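Side-chain contact in benzoylformate decarboxylase (Mycobacterium smegmatis, PDB 4Q9D), which belongs to the thiamine pyrophosphate-dependent enzyme family and carries a magnesium ion in its C-terminal cofactor-binding domain: residues L54-G59 / I415-R420. Sequence-based numbering, arbitrary orientation.
Sequences LAMADG and IALGDR
Ile415 lays one branch of its side chain over the backbone of Gly59, and here segments 54-59 and 415-420 have their closest CA pair, Gly59 CA and Ile415 CA, 4.7 Å apart. The inner methylene does the touching: Ile415 CG1 lies 3.6 Å from Gly59 O and 3.9 Å from Gly59 CA. It gets there because CG1 stands anti to the carbonyl carbon and beside the backbone N (chi1 -70°), while the CG2 methyl takes the place anti to that N. Glycine suits this approach: with no side chain on Gly59, its CA comes to 4.1 Å from Ile415 N, so the two backbones pack closely.

Beside this close backbone approach, two apolar side chains, one long and unbranched, one short and forked, meet more loosely. Met56 reaches across, extended as far as SD (chi1 -158°, chi2 176°), which it brings to 4.3 Å from Leu417 CD1; the flexible thioether and the branched leucine end make a purely van der Waals contact. No hydrogen bond joins the segments.

The buried contact thus packs a helix of the N-terminal cofactor-binding domain against one of the C-terminal domain. Met56 and Leu417 both also touch Phe24 of strand 22-25, Leu54 and Ala55 pack on helix 82-90, and Asp58 hydrogen-bonds Thr93 and Trp407.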
loop_
_atom_site.group_PDB
_atom_site.type_symbol
_atom_site.label_atom_id
_atom_site.label_comp_id
_atom_site.label_asym_id
_atom_site.label_seq_id
_atom_site.Cartn_x
_atom_site.Cartn_y
_atom_site.Cartn_z
ATOM N N LEU B 54 1.942 22.187 7.895
ATOM C CA LEU B 54 2.456 21.015 8.571
ATOM C C LEU B 54 3.886 21.264 9.109
ATOM O O LEU B 54 4.197 20.857 10.223
ATOM C CB LEU B 54 2.376 19.793 7.648
ATOM C CG LEU B 54 2.562 18.411 8.290
ATOM C CD1 LEU B 54 1.955 17.349 7.388
ATOM C CD2 LEU B 54 4.097 18.129 8.484
ATOM N N ALA B 55 4.728 21.969 8.344
ATOM C CA ALA B 55 6.095 22.283 8.796
ATOM C C ALA B 55 6.049 23.242 9.983
ATOM O O ALA B 55 6.876 23.166 10.871
ATOM C CB ALA B 55 6.942 22.882 7.635
ATOM N N MET B 56 5.053 24.128 10.003
ATOM C CA MET B 56 4.847 25.040 11.127
ATOM C C MET B 56 4.495 24.229 12.380
ATOM O O MET B 56 5.022 24.481 13.466
ATOM C CB MET B 56 3.708 26.015 10.797
ATOM C CG MET B 56 3.700 27.310 11.571
ATOM S SD MET B 56 2.364 28.385 10.979
ATOM C CE MET B 56 2.952 28.690 9.302
ATOM N N ALA B 57 3.617 23.239 12.222
ATOM C CA ALA B 57 3.222 22.399 13.348
ATOM C C ALA B 57 4.428 21.647 13.836
ATOM O O ALA B 57 4.599 21.464 15.042
ATOM C CB ALA B 57 2.104 21.402 12.939
ATOM N N ASP B 58 5.260 21.204 12.891
ATOM C CA ASP B 58 6.493 20.471 13.208
ATOM C C ASP B 58 7.371 21.358 14.119
ATOM O O ASP B 58 7.773 20.953 15.214
ATOM C CB ASP B 58 7.218 20.135 11.892
ATOM C CG ASP B 58 8.414 19.211 12.064
ATOM O OD1 ASP B 58 8.763 18.804 13.203
ATOM O OD2 ASP B 58 9.006 18.849 11.006
ATOM N N GLY B 59 7.630 22.589 13.695
ATOM C CA GLY B 59 8.430 23.497 14.515
ATOM C C GLY B 59 7.807 23.785 15.881
ATOM O O GLY B 59 8.508 23.833 16.896
ATOM N N ILE B 415 8.233 27.494 15.577
ATOM C CA ILE B 415 9.094 27.580 16.754
ATOM C C ILE B 415 8.790 28.838 17.570
ATOM O O ILE B 415 8.692 28.787 18.793
ATOM C CB ILE B 415 10.597 27.558 16.348
ATOM C CG1 ILE B 415 10.986 26.156 15.837
ATOM C CG2 ILE B 415 11.481 27.955 17.541
ATOM C CD1 ILE B 415 12.169 26.178 14.795
ATOM N N ALA B 416 8.619 29.968 16.891
ATOM C CA ALA B 416 8.319 31.206 17.621
ATOM C C ALA B 416 6.932 31.158 18.284
ATOM O O ALA B 416 6.768 31.625 19.420
ATOM C CB ALA B 416 8.451 32.424 16.708
ATOM N N LEU B 417 5.942 30.578 17.597
ATOM C CA LEU B 417 4.627 30.358 18.217
ATOM C C LEU B 417 4.790 29.454 19.420
ATOM O O LEU B 417 4.163 29.669 20.450
ATOM C CB LEU B 417 3.641 29.725 17.231
ATOM C CG LEU B 417 3.105 30.684 16.179
ATOM C CD1 LEU B 417 2.458 29.923 15.003
ATOM C CD2 LEU B 417 2.116 31.652 16.826
ATOM N N GLY B 418 5.643 28.443 19.283
ATOM C CA GLY B 418 5.915 27.536 20.385
ATOM C C GLY B 418 6.547 28.244 21.566
ATOM O O GLY B 418 6.118 28.043 22.697
ATOM N N ASP B 419 7.581 29.051 21.312
ATOM C CA ASP B 419 8.243 29.817 22.378
ATOM C C ASP B 419 7.209 30.669 23.124
ATOM O O ASP B 419 7.200 30.709 24.345
ATOM C CB ASP B 419 9.330 30.743 21.812
ATOM C CG ASP B 419 10.525 29.989 21.291
ATOM O OD1 ASP B 419 10.668 28.797 21.642
ATOM O OD2 ASP B 419 11.333 30.591 20.537
ATOM N N ARG B 420 6.330 31.331 22.378
ATOM C CA ARG B 420 5.322 32.182 22.999
ATOM C C ARG B 420 4.339 31.358 23.846
ATOM O O ARG B 420 4.037 31.743 24.968
ATOM C CB ARG B 420 4.597 33.038 21.955
ATOM C CG ARG B 420 3.345 33.718 22.481
ATOM C CD ARG B 420 2.658 34.522 21.391
ATOM N NE ARG B 420 3.523 35.552 20.786
ATOM C CZ ARG B 420 3.177 36.244 19.698
ATOM N NH1 ARG B 420 2.019 35.986 19.097
ATOM N NH2 ARG B 420 3.977 37.176 19.185
#